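Local coordinates for ESAT-6-like protein EsxG (Mycobacterium smegmatis, PDB 3Q4H) that probably pairs with a partner ESAT-6-like protein as the CFP-10-type member of a secreted, all-helical WXG100 complex, at residues L25-I30 and A68-A73; Q32-A37 and A57-V62; A42-M45 and A51-A54. All blocks are in the same frame, centred on the assembly; numbering follows the deposited sequence.

Contact 1. Residues L25-I30 and A68-A73; sequences LMRSTI and ALLDIA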
loop_
_atom_site.group_PDB
_atom_site.type_symbol
_atom_site.label_atom_id
_atom_site.label_comp_id
_atom_site.label_asym_id
_atom_site.label_seq_id
_atom_site.Cartn_x
_atom_site.Cartn_y
_atom_site.Cartn_z
ATOM N N LEU A 25 -5.267 0.488 -0.786
ATOM C CA LEU A 25 -6.390 0.287 0.124
ATOM C C LEU A 25 -7.721 0.769 -0.461
ATOM O O LEU A 25 -8.776 0.192 -0.165
ATOM C CB LEU A 25 -6.103 0.929 1.487
ATOM C CG LEU A 25 -5.061 0.177 2.335
ATOM C CD1 LEU A 25 -4.851 0.843 3.689
ATOM C CD2 LEU A 25 -5.458 -1.280 2.522
HETATM N N MSE A 26 -7.675 1.800 -1.302
HETATM C CA MSE A 26 -8.843 2.184 -2.090
HETATM C C MSE A 26 -9.270 1.035 -3.024
HETATM O O MSE A 26 -10.414 0.599 -2.980
HETATM C CB MSE A 26 -8.561 3.446 -2.900
HETATM C CG MSE A 26 -9.701 3.886 -3.826
HETATM SE SE MSE A 26 -11.384 4.384 -2.926
HETATM C CE MSE A 26 -10.792 6.003 -2.051
ATOM N N ARG A 27 -8.348 0.536 -3.847
ATOM C CA ARG A 27 -8.635 -0.599 -4.721
ATOM C C ARG A 27 -9.271 -1.751 -3.938
ATOM O O ARG A 27 -10.138 -2.459 -4.451
ATOM C CB ARG A 27 -7.361 -1.128 -5.382
ATOM C CG ARG A 27 -6.587 -0.149 -6.257
ATOM C CD ARG A 27 -5.481 -0.880 -7.006
ATOM N NE ARG A 27 -4.333 -0.025 -7.307
ATOM C CZ ARG A 27 -4.178 0.683 -8.424
ATOM N NH1 ARG A 27 -5.114 0.692 -9.370
ATOM N NH2 ARG A 27 -3.082 1.409 -8.593
ATOM N N SER A 28 -8.807 -1.942 -2.704
ATOM C CA SER A 28 -9.323 -2.981 -1.812
ATOM C C SER A 28 -10.748 -2.676 -1.341
ATOM O O SER A 28 -11.603 -3.554 -1.317
ATOM C CB SER A 28 -8.396 -3.130 -0.601
ATOM O OG SER A 28 -8.773 -4.242 0.195
ATOM N N THR A 29 -10.985 -1.423 -0.959
ATOM C CA THR A 29 -12.308 -0.962 -0.559
ATOM C C THR A 29 -13.323 -1.068 -1.684
ATOM O O THR A 29 -14.446 -1.501 -1.446
ATOM C CB THR A 29 -12.247 0.480 -0.110
ATOM O OG1 THR A 29 -11.336 0.573 0.991
ATOM C CG2 THR A 29 -13.629 0.988 0.309
ATOM N N ILE A 30 -12.931 -0.668 -2.894
ATOM C CA ILE A 30 -13.772 -0.821 -4.072
ATOM C C ILE A 30 -14.173 -2.286 -4.271
ATOM O O ILE A 30 -15.331 -2.574 -4.567
ATOM C CB ILE A 30 -13.062 -0.308 -5.362
ATOM C CG1 ILE A 30 -12.976 1.217 -5.354
ATOM C CG2 ILE A 30 -13.808 -0.741 -6.627
ATOM C CD1 ILE A 30 -12.163 1.789 -6.481
ATOM N N ALA A 68 -7.457 3.194 -13.110
ATOM C CA ALA A 68 -6.568 3.795 -14.100
ATOM C C ALA A 68 -5.949 5.076 -13.540
ATOM O O ALA A 68 -4.773 5.362 -13.783
ATOM C CB ALA A 68 -7.308 4.074 -15.405
ATOM N N LEU A 69 -6.730 5.832 -12.771
ATOM C CA LEU A 69 -6.234 7.079 -12.188
ATOM C C LEU A 69 -5.217 6.839 -11.061
ATOM O O LEU A 69 -4.221 7.563 -10.950
ATOM C CB LEU A 69 -7.397 7.962 -11.709
ATOM C CG LEU A 69 -8.052 8.845 -12.788
ATOM C CD1 LEU A 69 -9.339 9.477 -12.276
ATOM C CD2 LEU A 69 -7.099 9.910 -13.251
ATOM N N LEU A 70 -5.477 5.837 -10.228
ATOM C CA LEU A 70 -4.532 5.454 -9.186
ATOM C C LEU A 70 -3.223 4.972 -9.817
ATOM O O LEU A 70 -2.139 5.272 -9.312
ATOM C CB LEU A 70 -5.115 4.366 -8.286
ATOM C CG LEU A 70 -6.286 4.762 -7.376
ATOM C CD1 LEU A 70 -6.911 3.524 -6.686
ATOM C CD2 LEU A 70 -5.842 5.790 -6.339
ATOM N N ASP A 71 -3.316 4.260 -10.938
ATOM C CA ASP A 71 -2.109 3.818 -11.655
ATOM C C ASP A 71 -1.210 4.997 -12.012
ATOM O O ASP A 71 0.015 4.875 -11.988
ATOM C CB ASP A 71 -2.456 3.014 -12.917
ATOM C CG ASP A 71 -2.958 1.609 -12.599
ATOM O OD1 ASP A 71 -3.127 1.280 -11.406
ATOM O OD2 ASP A 71 -3.191 0.822 -13.536
ATOM N N ILE A 72 -1.810 6.137 -12.330
ATOM C CA ILE A 72 -1.043 7.333 -12.648
ATOM C C ILE A 72 -0.452 7.916 -11.362
ATOM O O ILE A 72 0.721 8.264 -11.318
ATOM C CB ILE A 72 -1.909 8.379 -13.403
ATOM C CG1 ILE A 72 -2.381 7.801 -14.741
ATOM C CG2 ILE A 72 -1.134 9.668 -13.642
ATOM C CD1 ILE A 72 -3.635 8.467 -15.293
ATOM N N ALA A 73 -1.252 8.002 -10.308
ATOM C CA ALA A 73 -0.750 8.523 -9.047
ATOM C C ALA A 73 0.475 7.730 -8.587
ATOM O O ALA A 73 1.473 8.313 -8.164
ATOM C CB ALA A 73 -1.829 8.478 -7.992
#
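Arg27 reaches across from helix 8-38 to Asp71 on helix 47-77, and the polar part of this contact is the salt bridge they make. A single carboxylate oxygen takes both terminal nitrogens of the guanidinium: Asp71 OD1 lies 2.8 Å from Arg27 NH2 and 2.9 Å from Arg27 NH1. Sharing one acceptor bends both hydrogen bonds, so each is weak, and the two planar groups are turned 49° to one another instead of lying flat together. Arginine suits this place because its chain is long enough to span the gap. With CG anti to the carbonyl carbon (chi1 -60°) and the chain extended as far as NE, the charge is carried to the opposing helix. Its stronger partner, however, is Asp79 of the second subunit, which forms a salt bridge to NE, while Asn67 accepts a hydrogen bond from NH1. The buried guanidinium is therefore shared between this chain and another copy of the protein.

The two helices belong to the helical hairpin of the WXG100 family; their local axes run antiparallel at 167° and come within 11.3 Å. Across this spacing Leu70 points at the facing helix and meets both Arg27 and Met26, a place that suits a branched apolar residue.

The apolar part centres on that leucine. Its CB sits over one face of the Arg27 guanidinium, toward the rim of the group and 3.6 Å from NH2. Farther out, Leu70 CD1 rests 3.7 Å from Arg27 CG; the two side chains run past each other in opposite directions. Met26, a selenomethionine in this crystal, crosses Leu70 at about a right angle. Its CG is 4.0 Å from Leu70 CD1, and its bent chain then turns away from the facing helix.

Contact 2. Residues Q32-A37 and A57-V62; sequences QAEQAA and ARFVEV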
loop_
_atom_site.group_PDB
_atom_site.type_symbol
_atom_site.label_atom_id
_atom_site.label_comp_id
_atom_site.label_asym_id
_atom_site.label_seq_id
_atom_site.Cartn_x
_atom_site.Cartn_y
_atom_site.Cartn_z
ATOM N N GLN A 32 -14.148 -4.833 -1.970
ATOM C CA GLN A 32 -15.051 -5.244 -0.893
ATOM C C GLN A 32 -16.461 -4.665 -1.055
ATOM O O GLN A 32 -17.436 -5.284 -0.656
ATOM C CB GLN A 32 -14.484 -4.839 0.473
ATOM C CG GLN A 32 -13.222 -5.589 0.860
ATOM C CD GLN A 32 -12.826 -5.338 2.303
ATOM O OE1 GLN A 32 -11.756 -4.783 2.584
ATOM N NE2 GLN A 32 -13.693 -5.738 3.231
ATOM N N ALA A 33 -16.566 -3.472 -1.624
ATOM C CA ALA A 33 -17.873 -2.867 -1.862
ATOM C C ALA A 33 -18.611 -3.631 -2.954
ATOM O O ALA A 33 -19.831 -3.772 -2.909
ATOM C CB ALA A 33 -17.725 -1.407 -2.233
ATOM N N GLU A 34 -17.854 -4.133 -3.923
ATOM C CA GLU A 34 -18.399 -4.890 -5.048
ATOM C C GLU A 34 -18.970 -6.236 -4.585
ATOM O O GLU A 34 -20.051 -6.627 -5.004
ATOM C CB GLU A 34 -17.302 -5.071 -6.109
ATOM C CG GLU A 34 -17.624 -6.026 -7.257
ATOM C CD GLU A 34 -18.542 -5.446 -8.307
ATOM O OE1 GLU A 34 -19.028 -4.307 -8.137
ATOM O OE2 GLU A 34 -18.777 -6.143 -9.321
ATOM N N GLN A 35 -18.239 -6.927 -3.715
ATOM C CA GLN A 35 -18.703 -8.189 -3.129
ATOM C C GLN A 35 -20.010 -8.011 -2.372
ATOM O O GLN A 35 -20.916 -8.831 -2.484
ATOM C CB GLN A 35 -17.662 -8.756 -2.168
ATOM C CG GLN A 35 -16.375 -9.217 -2.819
ATOM C CD GLN A 35 -15.443 -9.940 -1.844
ATOM O OE1 GLN A 35 -15.817 -10.959 -1.256
ATOM N NE2 GLN A 35 -14.228 -9.421 -1.680
ATOM N N ALA A 36 -20.093 -6.944 -1.589
ATOM C CA ALA A 36 -21.311 -6.620 -0.861
ATOM C C ALA A 36 -22.462 -6.272 -1.806
ATOM O O ALA A 36 -23.610 -6.545 -1.494
ATOM C CB ALA A 36 -21.054 -5.482 0.102
ATOM N N ALA A 37 -22.148 -5.675 -2.953
ATOM C CA ALA A 37 -23.146 -5.367 -3.979
ATOM C C ALA A 37 -23.675 -6.623 -4.695
ATOM O O ALA A 37 -24.887 -6.804 -4.820
ATOM C CB ALA A 37 -22.558 -4.402 -4.988
ATOM N N ALA A 57 -23.334 -1.924 -13.402
ATOM C CA ALA A 57 -22.496 -1.786 -14.610
ATOM C C ALA A 57 -21.771 -0.439 -14.666
ATOM O O ALA A 57 -20.656 -0.338 -15.170
ATOM C CB ALA A 57 -23.339 -1.973 -15.860
ATOM N N ARG A 58 -22.435 0.588 -14.151
ATOM C CA ARG A 58 -21.865 1.917 -14.020
ATOM C C ARG A 58 -20.741 1.926 -12.973
ATOM O O ARG A 58 -19.653 2.466 -13.206
ATOM C CB ARG A 58 -22.980 2.888 -13.623
ATOM C CG ARG A 58 -22.536 4.284 -13.261
ATOM C CD ARG A 58 -21.768 4.916 -14.389
ATOM N NE ARG A 58 -21.435 6.299 -14.084
ATOM C CZ ARG A 58 -20.666 7.075 -14.842
ATOM N NH1 ARG A 58 -20.131 6.613 -15.970
ATOM N NH2 ARG A 58 -20.427 8.323 -14.457
ATOM N N PHE A 59 -21.012 1.326 -11.821
ATOM C CA PHE A 59 -20.026 1.258 -10.760
ATOM C C PHE A 59 -18.777 0.497 -11.209
ATOM O O PHE A 59 -17.648 0.935 -10.962
ATOM C CB PHE A 59 -20.634 0.596 -9.537
ATOM C CG PHE A 59 -19.661 0.384 -8.422
ATOM C CD1 PHE A 59 -19.313 1.428 -7.583
ATOM C CD2 PHE A 59 -19.103 -0.865 -8.201
ATOM C CE1 PHE A 59 -18.423 1.235 -6.552
ATOM C CE2 PHE A 59 -18.214 -1.063 -7.170
ATOM C CZ PHE A 59 -17.869 -0.010 -6.346
ATOM N N VAL A 60 -18.978 -0.641 -11.869
ATOM C CA VAL A 60 -17.860 -1.420 -12.402
ATOM C C VAL A 60 -17.056 -0.617 -13.430
ATOM O O VAL A 60 -15.835 -0.730 -13.468
ATOM C CB VAL A 60 -18.328 -2.787 -12.993
ATOM C CG1 VAL A 60 -17.230 -3.452 -13.807
ATOM C CG2 VAL A 60 -18.773 -3.706 -11.873
ATOM N N GLU A 61 -17.725 0.207 -14.236
ATOM C CA GLU A 61 -17.027 1.087 -15.189
ATOM C C GLU A 61 -16.157 2.147 -14.486
ATOM O O GLU A 61 -15.007 2.357 -14.857
ATOM C CB GLU A 61 -18.009 1.794 -16.138
ATOM C CG GLU A 61 -17.416 3.083 -16.751
ATOM C CD GLU A 61 -18.291 3.751 -17.800
ATOM O OE1 GLU A 61 -19.473 3.366 -17.965
ATOM O OE2 GLU A 61 -17.772 4.679 -18.459
ATOM N N VAL A 62 -16.723 2.831 -13.501
ATOM C CA VAL A 62 -16.032 3.938 -12.858
ATOM C C VAL A 62 -14.842 3.444 -12.017
ATOM O O VAL A 62 -13.816 4.130 -11.950
ATOM C CB VAL A 62 -17.000 4.785 -12.014
ATOM C CG1 VAL A 62 -16.278 5.942 -11.353
ATOM C CG2 VAL A 62 -18.119 5.304 -12.875
#
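Two torsions steer Glu34 toward Phe59 and Val60: CG stands anti to the backbone N (chi1 171°), and a turn about the CB-CG bond (chi2 77°) then swings the carboxylate across the gap. Phe59 likewise has CG anti to its own backbone N and sends its ring toward the other helix. The two side chains slide past one another in opposite directions.

Glu34 OE1 lies near the ring plane at its edge, 3.4 Å from Phe59 CD2 and 3.5 Å from Phe59 CE2. The carboxylate is turned only 13° from the ring, and the slightly positive hydrogens of the C-H rim probably favour a negative neighbour. The other oxygen, OE2, lies 3.5 Å from Val60 CG2 and also takes a weak hydrogen bond from His56. Valine suits its place because its short branched side chain offers CG2 to the carboxylate from the flank of the helix. Ala33 CB, 4.3 Å from Phe59 CZ, meets the ring obliquely; a residue this small leaves room for the phenyl group between the helices. The ring of Phe59 also meets an aromatic side chain of the partner protein, whereas Glu34 packs on Pro10 of the second subunit.

The local helix axes are 11.6 Å apart. Here the antiparallel arms of the WXG100 helical hairpin meet through Glu34 and Ala33 on helix 8-38 and Phe59 and Val60 on helix 47-77.

Contact 3. Residues A42-M45 and A51-A54; sequences AFHM and AFQA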
loop_
_atom_site.group_PDB
_atom_site.type_symbol
_atom_site.label_atom_id
_atom_site.label_comp_id
_atom_site.label_asym_id
_atom_site.label_seq_id
_atom_site.Cartn_x
_atom_site.Cartn_y
_atom_site.Cartn_z
ATOM N N ALA A 42 -29.571 -10.556 -5.806
ATOM C CA ALA A 42 -30.525 -11.679 -5.828
ATOM C C ALA A 42 -31.972 -11.276 -5.529
ATOM O O ALA A 42 -32.895 -11.632 -6.271
ATOM C CB ALA A 42 -30.072 -12.773 -4.851
ATOM N N PHE A 43 -32.141 -10.500 -4.460
ATOM C CA PHE A 43 -33.451 -10.180 -3.887
ATOM C C PHE A 43 -34.479 -9.585 -4.867
ATOM O O PHE A 43 -35.679 -9.861 -4.751
ATOM C CB PHE A 43 -33.265 -9.232 -2.697
ATOM C CG PHE A 43 -32.340 -9.768 -1.631
ATOM C CD1 PHE A 43 -32.764 -10.754 -0.759
ATOM C CD2 PHE A 43 -31.046 -9.289 -1.506
ATOM C CE1 PHE A 43 -31.921 -11.252 0.227
ATOM C CE2 PHE A 43 -30.198 -9.782 -0.523
ATOM C CZ PHE A 43 -30.639 -10.768 0.344
ATOM N N HIS A 44 -34.004 -8.800 -5.835
ATOM C CA HIS A 44 -34.876 -7.976 -6.690
ATOM C C HIS A 44 -35.405 -8.722 -7.916
ATOM O O HIS A 44 -35.042 -9.876 -8.149
ATOM C CB HIS A 44 -34.124 -6.719 -7.134
ATOM C CG HIS A 44 -33.360 -6.066 -6.029
ATOM N ND1 HIS A 44 -33.976 -5.533 -4.920
ATOM C CD2 HIS A 44 -32.031 -5.894 -5.843
ATOM C CE1 HIS A 44 -33.061 -5.044 -4.103
ATOM N NE2 HIS A 44 -31.872 -5.248 -4.640
HETATM N N MSE A 45 -36.263 -8.054 -8.690
HETATM C CA MSE A 45 -36.843 -8.641 -9.901
HETATM C C MSE A 45 -37.390 -7.573 -10.859
HETATM O O MSE A 45 -38.098 -6.653 -10.437
HETATM C CB MSE A 45 -37.963 -9.615 -9.522
ATOM N N ALA A 51 -32.676 -1.476 -12.677
ATOM C CA ALA A 51 -32.078 -0.317 -12.014
ATOM C C ALA A 51 -30.799 -0.673 -11.233
ATOM O O ALA A 51 -29.814 0.059 -11.282
ATOM C CB ALA A 51 -33.093 0.332 -11.084
ATOM N N PHE A 52 -30.825 -1.791 -10.510
ATOM C CA PHE A 52 -29.654 -2.271 -9.785
ATOM C C PHE A 52 -28.526 -2.654 -10.740
ATOM O O PHE A 52 -27.398 -2.183 -10.595
ATOM C CB PHE A 52 -30.020 -3.474 -8.914
ATOM C CG PHE A 52 -28.957 -3.844 -7.923
ATOM C CD1 PHE A 52 -27.910 -4.676 -8.289
ATOM C CD2 PHE A 52 -29.004 -3.353 -6.624
ATOM C CE1 PHE A 52 -26.924 -5.011 -7.379
ATOM C CE2 PHE A 52 -28.032 -3.682 -5.711
ATOM C CZ PHE A 52 -26.983 -4.511 -6.086
ATOM N N GLN A 53 -28.835 -3.510 -11.710
ATOM C CA GLN A 53 -27.851 -3.937 -12.702
ATOM C C GLN A 53 -27.244 -2.759 -13.470
ATOM O O GLN A 53 -26.051 -2.756 -13.756
ATOM C CB GLN A 53 -28.475 -4.929 -13.685
ATOM C CG GLN A 53 -28.825 -6.266 -13.063
ATOM C CD GLN A 53 -29.454 -7.224 -14.066
ATOM O OE1 GLN A 53 -28.815 -7.613 -15.047
ATOM N NE2 GLN A 53 -30.709 -7.609 -13.825
ATOM N N ALA A 54 -28.069 -1.768 -13.801
ATOM C CA ALA A 54 -27.585 -0.558 -14.471
ATOM C C ALA A 54 -26.633 0.215 -13.570
ATOM O O ALA A 54 -25.576 0.663 -14.012
ATOM C CB ALA A 54 -28.743 0.329 -14.888
#
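His44 in the connecting loop and Phe52 on helix 47-77 carry the tight part of this contact, ring against ring. Both are buried, and the touching is done by one corner of the phenyl group: Phe52 CD2 lies 4.0 Å from His44 NE2 and 4.0 Å from His44 CD2. The ring centroids are 5.4 Å apart and the planes meet at 36°, an oblique pairing. As whole side chains, the two cross at about a right angle. Phe52 has CG anti to its backbone N (chi1 -168°), which sends the ring out from the helix toward the loop. His44 points back with CG beside its own backbone N (chi1 -44°), and the two meet although their CA atoms remain 8.3 Å apart.

No hydrogen bond links the segments. On the histidine, ND1 is hydrogen-bonded to a polar side chain of the partner protein. The loop joins the two arms of the hairpin at the site of the WXG motif that names the family. In sequence, His44 probably takes the position of the usual tryptophan, with Met45 and a glycine following. A flat side chain suits the place, packing against Phe52 while presenting ND1 to the partner. Phe52 in turn, wholly apolar, also touches Ser40 and Gln41, so several loop residues pack against it, and it packs on an apolar side chain of the partner as well.

The other side is far looser. Toward solvent, Gln53 is exposed; it touches Gln41 of the loop and gives NE2 to Ser49 OG in a hydrogen bond along its own helix. On the loop, the CB of Met45 points away from the helix, and the rest of this selenomethionine side chain is not modelled.

In the fold
Helices 8-38 and 47-77 form an antiparallel hairpin, and the three contacts follow it from the spatial centre of the chain out to the turn. Contact 1 lies about 1 Å from the chain's centre, contact 2 about 14 Å and contact 3 about 27 Å, with successive centres about 13 Å apart. Along the chain contact 1 encloses contact 2, which encloses contact 3. Contact 1 touches contact 2 where Ile30 packs on Phe59, and contact 2 touches contact 3 where Ala37 packs on Phe52. Helix 47-77 serves all three. Each also meets the partner protein, while contacts 1 and 2 additionally face the second subunit, so residues of the internal contacts also take part in the assembly.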